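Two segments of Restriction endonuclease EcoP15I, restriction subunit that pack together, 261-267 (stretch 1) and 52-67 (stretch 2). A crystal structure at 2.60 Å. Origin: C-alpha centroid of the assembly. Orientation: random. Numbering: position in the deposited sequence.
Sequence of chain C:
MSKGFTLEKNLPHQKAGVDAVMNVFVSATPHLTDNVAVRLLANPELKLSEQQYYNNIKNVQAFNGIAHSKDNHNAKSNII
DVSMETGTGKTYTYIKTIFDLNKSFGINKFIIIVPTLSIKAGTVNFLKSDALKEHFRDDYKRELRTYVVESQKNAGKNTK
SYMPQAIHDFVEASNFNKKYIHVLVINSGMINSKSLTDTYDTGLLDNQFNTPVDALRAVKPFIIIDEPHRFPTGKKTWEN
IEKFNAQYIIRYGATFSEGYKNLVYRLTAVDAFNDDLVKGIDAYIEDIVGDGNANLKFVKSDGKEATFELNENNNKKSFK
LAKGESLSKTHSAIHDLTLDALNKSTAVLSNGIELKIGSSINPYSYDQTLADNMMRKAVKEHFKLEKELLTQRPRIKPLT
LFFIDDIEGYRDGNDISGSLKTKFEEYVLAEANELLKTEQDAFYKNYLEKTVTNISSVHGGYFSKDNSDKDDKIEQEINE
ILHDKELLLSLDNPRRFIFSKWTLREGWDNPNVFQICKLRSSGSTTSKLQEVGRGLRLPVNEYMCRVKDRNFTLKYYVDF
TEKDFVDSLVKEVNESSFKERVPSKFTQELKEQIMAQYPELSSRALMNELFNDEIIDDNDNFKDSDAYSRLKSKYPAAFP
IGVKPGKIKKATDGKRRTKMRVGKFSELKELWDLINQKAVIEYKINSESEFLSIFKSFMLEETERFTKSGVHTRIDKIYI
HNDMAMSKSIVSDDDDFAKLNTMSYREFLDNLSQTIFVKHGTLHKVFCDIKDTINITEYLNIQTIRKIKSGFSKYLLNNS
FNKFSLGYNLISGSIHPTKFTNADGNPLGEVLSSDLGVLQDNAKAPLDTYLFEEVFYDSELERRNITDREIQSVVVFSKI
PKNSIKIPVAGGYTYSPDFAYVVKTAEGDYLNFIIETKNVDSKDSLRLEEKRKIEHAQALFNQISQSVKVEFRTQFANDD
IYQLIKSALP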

# COMPACT_ATOMS: atom_id res chain seq x y z
N LYS C 261 20.28 34.73 13.63
CA LYS C 261 20.81 33.97 14.75
C LYS C 261 22.32 33.88 14.54
O LYS C 261 23.08 34.41 15.35
CB LYS C 261 20.12 32.61 14.91
CG LYS C 261 18.65 32.73 15.35
CD LYS C 261 18.49 32.75 16.86
CE LYS C 261 17.29 33.56 17.30
NZ LYS C 261 16.88 33.22 18.69
N ASN C 262 22.76 33.31 13.41
CA ASN C 262 24.16 33.23 13.01
C ASN C 262 24.24 33.43 11.50
O ASN C 262 24.18 32.46 10.75
CB ASN C 262 24.79 31.90 13.46
CG ASN C 262 25.02 31.80 14.95
OD1 ASN C 262 25.87 32.49 15.51
ND2 ASN C 262 24.29 30.94 15.63
N LEU C 263 24.29 34.70 11.05
CA LEU C 263 24.34 35.00 9.62
C LEU C 263 25.69 34.63 9.05
O LEU C 263 26.73 35.18 9.44
CB LEU C 263 23.92 36.44 9.28
CG LEU C 263 23.95 36.81 7.79
CD1 LEU C 263 22.97 35.96 6.98
CD2 LEU C 263 23.66 38.28 7.59
N VAL C 264 25.67 33.64 8.16
CA VAL C 264 26.84 33.03 7.56
C VAL C 264 27.05 33.43 6.09
O VAL C 264 28.19 33.51 5.63
CB VAL C 264 26.76 31.51 7.86
CG1 VAL C 264 26.55 30.65 6.62
CG2 VAL C 264 27.92 31.05 8.69
N TYR C 265 25.95 33.73 5.37
CA TYR C 265 26.01 34.10 3.96
C TYR C 265 24.86 35.05 3.60
O TYR C 265 23.74 34.84 4.05
CB TYR C 265 26.02 32.82 3.08
CG TYR C 265 26.10 33.09 1.59
CD1 TYR C 265 27.29 33.50 1.00
CD2 TYR C 265 24.98 32.95 0.78
CE1 TYR C 265 27.35 33.83 -0.35
CE2 TYR C 265 25.03 33.25 -0.58
CZ TYR C 265 26.23 33.67 -1.15
OH TYR C 265 26.30 33.95 -2.49
N ARG C 266 25.13 36.08 2.80
CA ARG C 266 24.15 37.06 2.33
C ARG C 266 24.35 37.48 0.86
O ARG C 266 25.32 38.16 0.50
CB ARG C 266 24.08 38.28 3.26
CG ARG C 266 22.89 39.20 2.99
CD ARG C 266 22.28 39.71 4.28
NE ARG C 266 23.18 40.59 5.02
CZ ARG C 266 23.14 41.92 4.97
NH1 ARG C 266 22.23 42.54 4.22
NH2 ARG C 266 24.00 42.64 5.68
N LEU C 267 23.41 37.05 0.02
CA LEU C 267 23.31 37.38 -1.40
C LEU C 267 21.97 38.06 -1.49
O LEU C 267 20.94 37.39 -1.46
CB LEU C 267 23.34 36.11 -2.27
CG LEU C 267 23.14 36.30 -3.77
CD1 LEU C 267 24.36 36.98 -4.42
CD2 LEU C 267 22.86 35.00 -4.44
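Stretch 2 52-67: QYYNNIKNVQAFNGIA

Stretch 2 is the last part of a helix that begins earlier in the chain, followed by loop residues 65-67. It lies along the strand 263-267 of stretch 1. The two run nearly parallel: their N-to-C directions differ by 18°, and the axes approach to 7.9 Å. The register is set by Val264 against Gln61, with CA atoms 5.9 Å apart, and by Tyr265 against Asn64, with CA atoms 6.6 Å apart. Together the stretches bury 461 Å².

The helix keeps regular backbone hydrogen bonds, from Asn56 N to Gln52 O through Asn64 N to Val60 O. Gly65 then leaves helical geometry with phi 73°, a value that favours glycine. Ile66 follows in an extended conformation (-111/124). Ile66 N bonds back to Gln61 O at 2.8 Å, so the turn stays closed onto the helix.

Ile57, Val60 and Asn64 point their CA-to-CB bonds toward the strand. They are spaced three and four residues apart, as expected for one side of a helix. Ile57 has chi1 m and chi2 t, an extended form that brings Ile57 CD1 to 3.5 Å from Asn262 OD1. The CA-to-CB bond of Asn262, whose chi1 is m, also points toward the helix. Asn262 ND2 is 3.4 Å from Tyr53 OH, but the angle is poor for a hydrogen bond; both atoms are satisfied elsewhere in the structure. The CA-to-CB bond of Tyr53 points sideways, and its t rotamer carries the hydroxyl nearer to stretch 1.

Val60 is t. Val60 CG1 lies 3.8 Å from Val264 CG2 and 3.4 Å from Val264 O. The CA-to-CB bond of Val264 points away from the helix, and its chi1 of 113° lies between wells. Even so, CG2 reaches Val60.

The one hydrogen bond across the contact runs from Asn64 ND2 to Val264 O, at 2.7 Å. Chi1 m and chi2 near 0° place the amide there. Asn64 ND2 also lies at the edge of the Tyr265 ring, near its plane, 3.4 Å from Tyr265 CD1. Gln61 is m, then t, and this extended chain brings Gln61 NE2 to 3.3 Å from Leu263 O. The angle is again too poor for a hydrogen bond.

The CA-to-CB bond of Ile66 points toward the strand, and the residue buries 74 Å² against it. Chi1 m and chi2 t set Ile66 CD1 3.5 Å from Val264 O and 3.7 Å from Tyr265 N. Ile66 CG2 meets Leu263 CD2 at 3.8 Å. The CA-to-CB bond of Leu263 points sideways relative to stretch 2, and the side chain takes the common t, p rotamer.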

# COMPACT_ATOMS: atom_id res chain seq x y z
N GLN C 52 35.38 27.06 19.33
CA GLN C 52 35.55 26.54 17.96
C GLN C 52 34.46 27.09 17.05
O GLN C 52 34.77 27.80 16.10
CB GLN C 52 35.49 25.00 17.97
CG GLN C 52 36.79 24.31 18.38
CD GLN C 52 37.81 24.20 17.26
OE1 GLN C 52 37.53 24.49 16.08
NE2 GLN C 52 39.02 23.77 17.60
N TYR C 53 33.18 26.82 17.40
CA TYR C 53 31.96 27.25 16.72
C TYR C 53 31.89 28.78 16.64
O TYR C 53 31.57 29.31 15.57
CB TYR C 53 30.73 26.64 17.41
CG TYR C 53 29.37 27.00 16.83
CD1 TYR C 53 28.90 26.38 15.68
CD2 TYR C 53 28.52 27.87 17.50
CE1 TYR C 53 27.62 26.65 15.19
CE2 TYR C 53 27.24 28.15 17.02
CZ TYR C 53 26.79 27.54 15.86
OH TYR C 53 25.54 27.83 15.38
N TYR C 54 32.27 29.48 17.74
CA TYR C 54 32.34 30.95 17.74
C TYR C 54 33.37 31.41 16.67
O TYR C 54 33.03 32.25 15.83
CB TYR C 54 32.68 31.53 19.14
CG TYR C 54 32.87 33.03 19.13
CD1 TYR C 54 34.10 33.61 18.81
CD2 TYR C 54 31.79 33.89 19.35
CE1 TYR C 54 34.24 34.99 18.68
CE2 TYR C 54 31.93 35.27 19.26
CZ TYR C 54 33.16 35.82 18.93
OH TYR C 54 33.30 37.19 18.84
N ASN C 55 34.61 30.85 16.72
CA ASN C 55 35.72 31.21 15.83
C ASN C 55 35.46 30.88 14.36
O ASN C 55 35.90 31.62 13.48
CB ASN C 55 37.02 30.55 16.29
N ASN C 56 34.75 29.76 14.11
CA ASN C 56 34.40 29.30 12.76
C ASN C 56 33.45 30.29 12.10
O ASN C 56 33.70 30.66 10.95
CB ASN C 56 33.84 27.87 12.80
CG ASN C 56 34.83 26.80 13.24
OD1 ASN C 56 35.99 27.07 13.60
ND2 ASN C 56 34.39 25.56 13.27
N ILE C 57 32.46 30.81 12.86
CA ILE C 57 31.48 31.80 12.39
C ILE C 57 32.13 33.14 12.09
O ILE C 57 31.93 33.67 11.00
CB ILE C 57 30.19 31.89 13.27
CG1 ILE C 57 29.36 30.59 13.17
CG2 ILE C 57 29.31 33.10 12.88
CD1 ILE C 57 28.40 30.36 14.27
N LYS C 58 32.95 33.67 13.05
CA LYS C 58 33.69 34.94 12.90
C LYS C 58 34.52 34.95 11.61
O LYS C 58 34.44 35.91 10.84
CB LYS C 58 34.58 35.19 14.11
N ASN C 59 35.25 33.86 11.35
CA ASN C 59 36.06 33.70 10.15
C ASN C 59 35.25 33.64 8.85
O ASN C 59 35.73 34.14 7.82
CB ASN C 59 37.02 32.52 10.29
CG ASN C 59 38.31 32.84 11.01
OD1 ASN C 59 38.90 33.92 10.84
ND2 ASN C 59 38.81 31.89 11.78
N VAL C 60 34.00 33.07 8.90
CA VAL C 60 33.06 33.01 7.75
C VAL C 60 32.53 34.42 7.45
O VAL C 60 32.52 34.83 6.30
CB VAL C 60 31.87 32.01 7.95
CG1 VAL C 60 30.98 31.96 6.71
CG2 VAL C 60 32.36 30.62 8.30
N GLN C 61 32.08 35.13 8.51
CA GLN C 61 31.55 36.49 8.43
C GLN C 61 32.58 37.45 7.82
O GLN C 61 32.25 38.19 6.88
CB GLN C 61 31.05 36.96 9.80
CG GLN C 61 29.85 36.16 10.29
CD GLN C 61 29.12 36.81 11.43
OE1 GLN C 61 29.38 36.54 12.60
NE2 GLN C 61 28.15 37.65 11.10
N ALA C 62 33.84 37.34 8.28
CA ALA C 62 34.99 38.11 7.81
C ALA C 62 35.24 37.91 6.31
O ALA C 62 35.39 38.89 5.58
CB ALA C 62 36.23 37.71 8.60
N PHE C 63 35.27 36.64 5.86
CA PHE C 63 35.50 36.26 4.47
C PHE C 63 34.38 36.73 3.55
O PHE C 63 34.65 37.18 2.44
CB PHE C 63 35.68 34.75 4.37
CG PHE C 63 36.29 34.27 3.08
CD1 PHE C 63 37.67 34.22 2.91
CD2 PHE C 63 35.49 33.81 2.04
CE1 PHE C 63 38.24 33.75 1.72
CE2 PHE C 63 36.05 33.34 0.85
CZ PHE C 63 37.43 33.32 0.69
N ASN C 64 33.11 36.60 4.00
CA ASN C 64 31.93 36.97 3.22
C ASN C 64 31.55 38.46 3.28
O ASN C 64 30.66 38.90 2.55
CB ASN C 64 30.75 36.09 3.62
CG ASN C 64 30.72 34.70 3.02
OD1 ASN C 64 31.57 34.29 2.21
ND2 ASN C 64 29.69 33.95 3.39
N GLY C 65 32.24 39.24 4.12
CA GLY C 65 31.99 40.67 4.27
C GLY C 65 30.70 40.97 5.02
O GLY C 65 29.94 41.87 4.62
N ILE C 66 30.46 40.22 6.11
CA ILE C 66 29.29 40.34 6.99
C ILE C 66 29.74 40.90 8.35
O ILE C 66 30.61 40.32 9.00
CB ILE C 66 28.50 38.99 7.13
CG1 ILE C 66 28.02 38.45 5.76
CG2 ILE C 66 27.34 39.11 8.15
CD1 ILE C 66 27.77 36.98 5.74
N ALA C 67 29.12 42.03 8.77
CA ALA C 67 29.41 42.71 10.03
C ALA C 67 29.21 41.77 11.23
O ALA C 67 28.10 41.27 11.45
CB ALA C 67 28.56 43.96 10.17